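Local coordinates for conserved hypothetical exported protein (Bacteroides fragilis, PDB 4JJA) that is of unestablished function but probably acts on peptidoglycan as an exo-beta-N-acetylmuramidase of the NamZ (DUF1343) family, at residues 148-153 against 357-362; 179-184 against 365-370. One frame throughout, in Å; residues are numbered along the deposited sequence.

Interaction 1: residues 148-153 against 357-362; sequences HYVDGP and RFKIQR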
ATOM      1  N   HIS A 148     -12.783   1.141  -1.835  1.00  7.83           N
ATOM      2  CA  HIS A 148     -14.077   1.548  -2.331  1.00  8.34           C
ATOM      3  C   HIS A 148     -14.081   1.814  -3.822  1.00  9.06           C
ATOM      4  O   HIS A 148     -15.154   2.113  -4.379  1.00 10.05           O
ATOM      5  CB  HIS A 148     -14.580   2.791  -1.581  1.00  9.77           C
ATOM      6  CG  HIS A 148     -13.609   3.937  -1.588  1.00  9.73           C
ATOM      7  ND1 HIS A 148     -12.417   3.876  -0.896  1.00 10.42           N
ATOM      8  CD2 HIS A 148     -13.634   5.140  -2.212  1.00 11.03           C
ATOM      9  CE1 HIS A 148     -11.749   5.006  -1.101  1.00 11.06           C
ATOM     10  NE2 HIS A 148     -12.472   5.803  -1.885  1.00 10.24           N
ATOM     11  N   TYR A 149     -12.933   1.737  -4.484  1.00  8.05           N
ATOM     12  CA  TYR A 149     -12.871   1.949  -5.919  1.00  7.97           C
ATOM     13  C   TYR A 149     -11.702   1.229  -6.504  1.00  8.40           C
ATOM     14  O   TYR A 149     -10.838   0.730  -5.803  1.00  8.82           O
ATOM     15  CB  TYR A 149     -12.863   3.428  -6.291  1.00  8.69           C
ATOM     16  CG  TYR A 149     -11.634   4.242  -5.973  1.00  7.84           C
ATOM     17  CD1 TYR A 149     -11.170   4.426  -4.682  1.00  8.49           C
ATOM     18  CD2 TYR A 149     -10.939   4.888  -7.016  1.00  8.21           C
ATOM     19  CE1 TYR A 149     -10.041   5.265  -4.443  1.00  8.14           C
ATOM     20  CE2 TYR A 149      -9.864   5.695  -6.772  1.00  8.31           C
ATOM     21  CZ  TYR A 149      -9.429   5.903  -5.489  1.00  7.24           C
ATOM     22  OH  TYR A 149      -8.383   6.762  -5.284  1.00  9.04           O
ATOM     23  N   VAL A 150     -11.679   1.197  -7.839  1.00  8.40           N
ATOM     24  CA  VAL A 150     -10.607   0.653  -8.670  1.00  7.92           C
ATOM     25  C   VAL A 150     -10.272   1.766  -9.671  1.00  7.97           C
ATOM     26  O   VAL A 150     -11.186   2.378 -10.246  1.00  9.17           O
ATOM     27  CB  VAL A 150     -11.034  -0.633  -9.378  1.00  8.21           C
ATOM     28  CG1 VAL A 150      -9.905  -1.189 -10.267  1.00  9.20           C
ATOM     29  CG2 VAL A 150     -11.511  -1.670  -8.342  1.00 10.31           C
ATOM     30  N   ASP A 151      -8.981   2.052  -9.881  1.00  7.69           N
ATOM     31  CA  ASP A 151      -8.645   3.153 -10.784  1.00  7.96           C
ATOM     32  C   ASP A 151      -7.225   3.026 -11.285  1.00  7.15           C
ATOM     33  O   ASP A 151      -6.341   2.460 -10.654  1.00  7.79           O
ATOM     34  CB  ASP A 151      -8.829   4.499 -10.045  1.00  8.11           C
ATOM     35  CG  ASP A 151      -9.285   5.634 -10.924  1.00  9.30           C
ATOM     36  OD1 ASP A 151      -9.474   5.442 -12.123  1.00 10.35           O
ATOM     37  OD2 ASP A 151      -9.447   6.742 -10.327  1.00 10.44           O
ATOM     38  N   GLY A 152      -7.022   3.655 -12.435  1.00  8.15           N
ATOM     39  CA  GLY A 152      -5.719   3.753 -13.052  1.00  8.26           C
ATOM     40  C   GLY A 152      -5.452   2.628 -14.055  1.00  8.49           C
ATOM     41  O   GLY A 152      -6.154   1.629 -14.090  1.00  9.45           O
ATOM     42  N   PRO A 153      -4.436   2.823 -14.911  1.00  9.25           N
ATOM     43  CA  PRO A 153      -4.060   1.792 -15.845  1.00 10.67           C
ATOM     44  C   PRO A 153      -3.625   0.510 -15.149  1.00  9.80           C
ATOM     45  O   PRO A 153      -2.994   0.575 -14.086  1.00  9.69           O
ATOM     46  CB  PRO A 153      -2.861   2.404 -16.595  1.00 12.30           C
ATOM     47  CG  PRO A 153      -2.761   3.765 -16.214  1.00 12.87           C
ATOM     48  CD  PRO A 153      -3.512   3.954 -14.933  1.00 10.21           C
ATOM     49  N   ARG A 357     -12.441  -4.124 -16.963  1.00 12.42           N
ATOM     50  CA  ARG A 357     -11.952  -5.482 -17.112  1.00 12.14           C
ATOM     51  C   ARG A 357     -11.343  -6.023 -15.840  1.00 12.33           C
ATOM     52  O   ARG A 357     -11.581  -7.187 -15.510  1.00 12.88           O
ATOM     53  CB  ARG A 357     -10.897  -5.590 -18.213  1.00 13.67           C
ATOM     54  CG  ARG A 357     -11.473  -5.451 -19.669  1.00 16.17           C
ATOM     55  CD  ARG A 357     -10.410  -5.634 -20.782  1.00 18.44           C
ATOM     56  NE  ARG A 357      -9.402  -4.585 -20.902  1.00 21.22           N
ATOM     57  CZ  ARG A 357      -9.474  -3.524 -21.713  1.00 21.59           C
ATOM     58  NH1 ARG A 357     -10.521  -3.368 -22.514  1.00 23.67           N
ATOM     59  NH2 ARG A 357      -8.486  -2.626 -21.714  1.00 23.93           N
ATOM     60  N   PHE A 358     -10.622  -5.189 -15.113  1.00 10.65           N
ATOM     61  CA  PHE A 358     -10.064  -5.683 -13.846  1.00  9.94           C
ATOM     62  C   PHE A 358     -11.143  -5.998 -12.819  1.00 10.49           C
ATOM     63  O   PHE A 358     -11.011  -6.946 -12.055  1.00 10.38           O
ATOM     64  CB  PHE A 358      -9.052  -4.684 -13.283  1.00 10.07           C
ATOM     65  CG  PHE A 358      -8.299  -5.261 -12.117  1.00  8.68           C
ATOM     66  CD1 PHE A 358      -7.304  -6.182 -12.329  1.00 10.52           C
ATOM     67  CD2 PHE A 358      -8.574  -4.909 -10.811  1.00  8.87           C
ATOM     68  CE1 PHE A 358      -6.607  -6.752 -11.228  1.00  9.87           C
ATOM     69  CE2 PHE A 358      -7.910  -5.475  -9.734  1.00  9.29           C
ATOM     70  CZ  PHE A 358      -6.908  -6.375  -9.975  1.00  9.28           C
ATOM     71  N   LYS A 359     -12.215  -5.196 -12.801  1.00 11.21           N
ATOM     72  CA  LYS A 359     -13.310  -5.456 -11.871  1.00 11.81           C
ATOM     73  C   LYS A 359     -13.943  -6.805 -12.138  1.00 12.45           C
ATOM     74  O   LYS A 359     -14.368  -7.503 -11.229  1.00 13.58           O
ATOM     75  CB  LYS A 359     -14.346  -4.344 -11.937  1.00 12.33           C
ATOM     76  CG  LYS A 359     -13.870  -3.068 -11.280  1.00 12.78           C
ATOM     77  CD  LYS A 359     -14.986  -2.014 -11.403  1.00 16.31           C
ATOM     78  CE  LYS A 359     -14.701  -0.670 -10.805  1.00 15.93           C
ATOM     79  NZ  LYS A 359     -15.841   0.327 -11.000  1.00 19.95           N
ATOM     80  N   ILE A 360     -13.994  -7.208 -13.405  1.00 12.53           N
ATOM     81  CA  ILE A 360     -14.463  -8.561 -13.776  0.50 13.63           C
ATOM     82  C   ILE A 360     -13.463  -9.620 -13.360  1.00 13.98           C
ATOM     83  O   ILE A 360     -13.808 -10.647 -12.759  1.00 14.20           O
ATOM     84  CB  ILE A 360     -14.744  -8.670 -15.287  0.50 14.74           C
ATOM     85  CG1 ILE A 360     -16.038  -7.923 -15.579  0.50 15.61           C
ATOM     86  CG2 ILE A 360     -14.817 -10.161 -15.731  0.50 15.35           C
ATOM     87  CD1 ILE A 360     -16.149  -7.368 -17.000  0.50 15.98           C
ATOM     88  N   GLN A 361     -12.211  -9.366 -13.655  1.00 12.54           N
ATOM     89  CA  GLN A 361     -11.150 -10.345 -13.397  1.00 12.25           C
ATOM     90  C   GLN A 361     -11.041 -10.638 -11.909  1.00 11.60           C
ATOM     91  O   GLN A 361     -10.747 -11.771 -11.514  1.00 12.67           O
ATOM     92  CB  GLN A 361      -9.791  -9.850 -13.945  1.00 12.59           C
ATOM     93  CG  GLN A 361      -8.678 -10.869 -14.002  1.00 14.00           C
ATOM     94  CD  GLN A 361      -7.315 -10.313 -14.298  1.00 16.52           C
ATOM     95  OE1 GLN A 361      -7.113  -9.116 -14.492  1.00 17.60           O
ATOM     96  NE2 GLN A 361      -6.351 -11.213 -14.385  1.00 17.32           N
ATOM     97  N   ARG A 362     -11.182  -9.612 -11.069  1.00 10.33           N
ATOM     98  CA  ARG A 362     -10.964  -9.796  -9.630  1.00 10.17           C
ATOM     99  C   ARG A 362     -12.144 -10.413  -8.924  1.00 11.09           C
ATOM    100  O   ARG A 362     -12.016 -10.857  -7.794  1.00 10.88           O
ATOM    101  CB  ARG A 362     -10.637  -8.448  -8.978  1.00  9.80           C
ATOM    102  CG  ARG A 362     -11.811  -7.548  -8.720  1.00 10.84           C
ATOM    103  CD  ARG A 362     -11.394  -6.205  -8.095  1.00  9.71           C
ATOM    104  NE  ARG A 362     -12.570  -5.525  -7.640  1.00  9.80           N
ATOM    105  CZ  ARG A 362     -12.633  -4.721  -6.585  1.00 10.11           C
ATOM    106  NH1 ARG A 362     -11.539  -4.297  -5.981  1.00 10.85           N
ATOM    107  NH2 ARG A 362     -13.792  -4.308  -6.145  1.00 11.13           N
TER
HETATM  108  O   HOH W   1     -14.718   1.821  -8.979  1.00 15.08           O
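Val150 meets three residues of helix 352-362, and its chi1 of 179° sets which methyl goes where. CG1 lies anti to the backbone N and reaches the Phe358 ring, while CG2 lies beside that N and reaches Arg362. Arg362 has its CG between the backbone N and the carbonyl carbon (chi1 78°), and from there its chain runs extended to NE. This lays the guanidinium over the valine. CG2 of Val150 sits above one face of the group, off toward its rim, 3.5 Å from Arg362 NH1. On the Phe358 side, Val150 CG1 is 4.0 Å from Phe358 CD2 and approaches the ring obliquely. Lys359 runs extended along the flank, with its CE 3.9 Å from Val150 CB. Lys359 NZ donates to a water 2.8 Å away, and the same water accepts a weak bond from Val150 N. The contact joins the loop after strand 136-140 to the C-terminal family region. No direct hydrogen bond crosses it. Arg362 NH2 has its salt bridge with Asp370, and NH1 a weak hydrogen bond to His172 O. One guanidinium face, a phenyl ring and an aliphatic lysine chain thus pack on one valine by van der Waals contact.

Interaction 2: residues 179-184 against 365-370; sequences LALMVN and YLLYQD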
ATOM      1  N   LEU A 179      -6.348 -10.081  -2.485  1.00  8.41           N
ATOM      2  CA  LEU A 179      -5.250 -10.059  -3.408  1.00  9.28           C
ATOM      3  C   LEU A 179      -4.478 -11.362  -3.368  1.00  8.26           C
ATOM      4  O   LEU A 179      -4.071 -11.869  -4.410  1.00  9.13           O
ATOM      5  CB  LEU A 179      -4.344  -8.854  -3.134  1.00 10.22           C
ATOM      6  CG  LEU A 179      -3.243  -8.598  -4.121  1.00 11.39           C
ATOM      7  CD1 LEU A 179      -3.786  -8.435  -5.558  1.00 12.29           C
ATOM      8  CD2 LEU A 179      -2.477  -7.328  -3.722  1.00 12.17           C
ATOM      9  N   ALA A 180      -4.262 -11.931  -2.185  1.00  8.68           N
ATOM     10  CA  ALA A 180      -3.560 -13.205  -2.074  1.00  8.54           C
ATOM     11  C   ALA A 180      -4.298 -14.271  -2.850  1.00  9.30           C
ATOM     12  O   ALA A 180      -3.664 -15.100  -3.558  1.00  9.93           O
ATOM     13  CB  ALA A 180      -3.392 -13.617  -0.639  1.00 10.08           C
ATOM     14  N   LEU A 181      -5.617 -14.324  -2.700  1.00  9.01           N
ATOM     15  CA  LEU A 181      -6.406 -15.296  -3.433  1.00  9.28           C
ATOM     16  C   LEU A 181      -6.254 -15.129  -4.942  1.00  8.68           C
ATOM     17  O   LEU A 181      -6.181 -16.122  -5.697  1.00  9.97           O
ATOM     18  CB  LEU A 181      -7.878 -15.242  -2.994  1.00 10.36           C
ATOM     19  CG  LEU A 181      -8.167 -15.583  -1.517  1.00 11.15           C
ATOM     20  CD1 LEU A 181      -9.642 -15.388  -1.159  1.00 13.53           C
ATOM     21  CD2 LEU A 181      -7.693 -17.010  -1.154  1.00 14.15           C
HETATM   22  N   MSE A 182      -6.234 -13.884  -5.398  1.00  8.92           N
HETATM   23  CA  MSE A 182      -6.035 -13.594  -6.816  1.00  9.04           C
HETATM   24  C   MSE A 182      -4.665 -13.988  -7.298  1.00  9.96           C
HETATM   25  O   MSE A 182      -4.528 -14.541  -8.395  1.00 10.77           O
HETATM   26  CB  MSE A 182      -6.339 -12.132  -7.120  1.00  9.23           C
HETATM   27  CG  MSE A 182      -6.253 -11.796  -8.584  1.00 10.04           C
HETATM   28 SE   MSE A 182      -6.992 -10.000  -8.874  0.75  7.30          SE
HETATM   29  CE  MSE A 182      -7.414 -10.228 -10.773  1.00 12.65           C
ATOM     30  N   VAL A 183      -3.620 -13.725  -6.522  1.00  9.19           N
ATOM     31  CA  VAL A 183      -2.278 -14.151  -6.882  1.00 10.00           C
ATOM     32  C   VAL A 183      -2.223 -15.660  -7.106  1.00 10.70           C
ATOM     33  O   VAL A 183      -1.621 -16.104  -8.082  1.00 11.94           O
ATOM     34  CB  VAL A 183      -1.300 -13.720  -5.756  1.00  9.74           C
ATOM     35  CG1 VAL A 183       0.026 -14.450  -5.843  1.00 11.93           C
ATOM     36  CG2 VAL A 183      -1.145 -12.192  -5.764  1.00 10.19           C
ATOM     37  N   ASN A 184      -2.895 -16.429  -6.264  1.00 10.48           N
ATOM     38  CA  ASN A 184      -2.967 -17.866  -6.469  1.00 12.02           C
ATOM     39  C   ASN A 184      -3.719 -18.154  -7.745  1.00 11.75           C
ATOM     40  O   ASN A 184      -3.192 -18.890  -8.591  1.00 13.48           O
ATOM     41  CB  ASN A 184      -3.610 -18.567  -5.277  1.00 12.49           C
ATOM     42  CG  ASN A 184      -2.623 -18.943  -4.188  1.00 14.75           C
ATOM     43  OD1 ASN A 184      -1.405 -19.048  -4.384  1.00 14.47           O
ATOM     44  ND2 ASN A 184      -3.175 -19.172  -3.002  1.00 16.02           N
ATOM     45  N   TYR A 365     -12.315 -13.468  -6.497  1.00 11.98           N
ATOM     46  CA  TYR A 365     -11.404 -13.414  -5.378  1.00 11.19           C
ATOM     47  C   TYR A 365     -11.882 -12.480  -4.277  1.00 10.67           C
ATOM     48  O   TYR A 365     -11.224 -12.404  -3.214  1.00 11.99           O
ATOM     49  CB  TYR A 365     -10.024 -13.010  -5.887  1.00 11.24           C
ATOM     50  CG  TYR A 365      -9.552 -13.873  -7.010  1.00 10.89           C
ATOM     51  CD1 TYR A 365      -9.309 -15.226  -6.828  1.00 11.48           C
ATOM     52  CD2 TYR A 365      -9.483 -13.374  -8.281  1.00 11.01           C
ATOM     53  CE1 TYR A 365      -8.954 -16.016  -7.853  1.00 12.11           C
ATOM     54  CE2 TYR A 365      -9.082 -14.169  -9.327  1.00 12.39           C
ATOM     55  CZ  TYR A 365      -8.819 -15.497  -9.113  1.00 11.67           C
ATOM     56  OH  TYR A 365      -8.418 -16.332 -10.137  1.00 15.23           O
ATOM     57  N   LEU A 366     -12.991 -11.771  -4.490  1.00 10.72           N
ATOM     58  CA  LEU A 366     -13.484 -10.867  -3.476  1.00 10.21           C
ATOM     59  C   LEU A 366     -14.071 -11.644  -2.325  1.00 10.13           C
ATOM     60  O   LEU A 366     -14.657 -12.700  -2.489  1.00 12.58           O
ATOM     61  CB  LEU A 366     -14.508  -9.868  -4.007  1.00 11.12           C
ATOM     62  CG  LEU A 366     -14.005  -8.956  -5.128  1.00 12.03           C
ATOM     63  CD1 LEU A 366     -15.082  -8.005  -5.628  1.00 13.93           C
ATOM     64  CD2 LEU A 366     -12.677  -8.201  -4.764  1.00 13.04           C
ATOM     65  N   LEU A 367     -13.873 -11.121  -1.133  1.00  9.34           N
ATOM     66  CA  LEU A 367     -14.365 -11.705   0.098  1.00 10.11           C
ATOM     67  C   LEU A 367     -15.468 -10.895   0.739  1.00 10.26           C
ATOM     68  O   LEU A 367     -16.057 -11.289   1.763  1.00 11.94           O
ATOM     69  CB  LEU A 367     -13.218 -11.861   1.088  1.00 10.51           C
ATOM     70  CG  LEU A 367     -12.156 -12.905   0.733  1.00 10.57           C
ATOM     71  CD1 LEU A 367     -10.932 -12.729   1.628  1.00 13.27           C
ATOM     72  CD2 LEU A 367     -12.746 -14.316   0.760  1.00 12.84           C
ATOM     73  N   TYR A 368     -15.756  -9.738   0.152  1.00 10.19           N
ATOM     74  CA  TYR A 368     -16.709  -8.788   0.703  1.00 10.08           C
ATOM     75  C   TYR A 368     -17.542  -8.263  -0.434  1.00 11.17           C
ATOM     76  O   TYR A 368     -17.130  -8.303  -1.573  1.00 11.60           O
ATOM     77  CB  TYR A 368     -15.966  -7.584   1.368  1.00 10.11           C
ATOM     78  CG  TYR A 368     -14.857  -8.070   2.286  1.00  9.15           C
ATOM     79  CD1 TYR A 368     -15.146  -8.574   3.525  1.00 10.40           C
ATOM     80  CD2 TYR A 368     -13.539  -8.011   1.917  1.00  8.43           C
ATOM     81  CE1 TYR A 368     -14.132  -9.041   4.353  1.00  9.30           C
ATOM     82  CE2 TYR A 368     -12.536  -8.488   2.727  1.00  9.82           C
ATOM     83  CZ  TYR A 368     -12.830  -8.982   3.955  1.00  9.07           C
ATOM     84  OH  TYR A 368     -11.864  -9.463   4.809  1.00 10.26           O
ATOM     85  N   GLN A 369     -18.706  -7.731  -0.082  1.00 10.59           N
ATOM     86  CA  GLN A 369     -19.596  -7.148  -1.054  1.00 11.23           C
ATOM     87  C   GLN A 369     -18.881  -6.148  -1.932  1.00 10.27           C
ATOM     88  O   GLN A 369     -18.207  -5.257  -1.428  1.00 10.93           O
ATOM     89  CB  GLN A 369     -20.741  -6.447  -0.318  1.00 11.61           C
ATOM     90  CG  GLN A 369     -21.855  -5.846  -1.144  1.00 11.60           C
ATOM     91  CD  GLN A 369     -22.756  -5.063  -0.270  1.00 12.40           C
ATOM     92  OE1 GLN A 369     -23.613  -5.650   0.426  1.00 19.14           O
ATOM     93  NE2 GLN A 369     -22.567  -3.794  -0.239  1.00 12.54           N
ATOM     94  N   ASP A 370     -19.059  -6.301  -3.243  1.00 10.81           N
ATOM     95  CA  ASP A 370     -18.411  -5.453  -4.208  1.00 12.06           C
ATOM     96  C   ASP A 370     -19.026  -4.063  -4.192  1.00 12.27           C
ATOM     97  O   ASP A 370     -20.100  -3.831  -3.611  1.00 13.39           O
ATOM     98  CB  ASP A 370     -18.490  -6.122  -5.595  1.00 12.28           C
ATOM     99  CG  ASP A 370     -17.463  -5.678  -6.580  1.00 13.79           C
ATOM    100  OD1 ASP A 370     -16.613  -4.803  -6.307  1.00 13.23           O
ATOM    101  OD2 ASP A 370     -17.489  -6.266  -7.687  1.00 14.75           O
TER
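Helix 176-185 passes the chain that follows helix 352-362 closely, with Met182 CA 5.6 Å from Tyr365 CA. Tyr365 lays its ring against the helix backbone. Met182 CA stands over the centre of one ring face, 3.6 Å from the centroid and 12° off the normal, a CH-pi contact. Tyr365 has CG anti to its carbonyl carbon (chi1 -53°), which swings the ring onto the helix. Met182 is a selenomethionine whose side chain runs out extended past the ring. Met182 CB is 3.6 Å from Tyr365 CD2. Met182 SE lies farther off, 5.2 Å from the Tyr365 ring centroid, in an oblique Met-aromatic contact. The preceding residue also touches the ring: Leu181 O is 3.4 Å from Tyr365 CD1, in an oblique approach. In the fold, this packs the C-terminal tail onto a helix of the N-terminal NamZ region, whose clan is Rossmann-like. Tyr365 OH hydrogen-bonds Glu186, just beyond the helix, so the ring is held at its outer end as well as over its face. Tyr365 O is buried here and has no partner in the model. Farther along the tail, Leu367 meets Leu181 at about a right angle, with CD2 of Leu367 3.8 Å from CD1 of Leu181.

Both contacts join the N-terminal family region to the end of the chain, but through different elements. Interaction 1 sets a loop of the first region against helix 352-362. Interaction 2 reverses the roles, with a helix of the first region meeting the tail after helix 352-362. Interaction 1 is the more buried, yet it includes two cationic side chains and a water. Interaction 2 is partly buried, and aromatic and apolar groups carry it. Their centres are 12 Å apart and they touch directly. Arg362 of interaction 1 is tied to Asp370 of interaction 2, and Met182 CE packs on Phe358, Gln361 and Arg362.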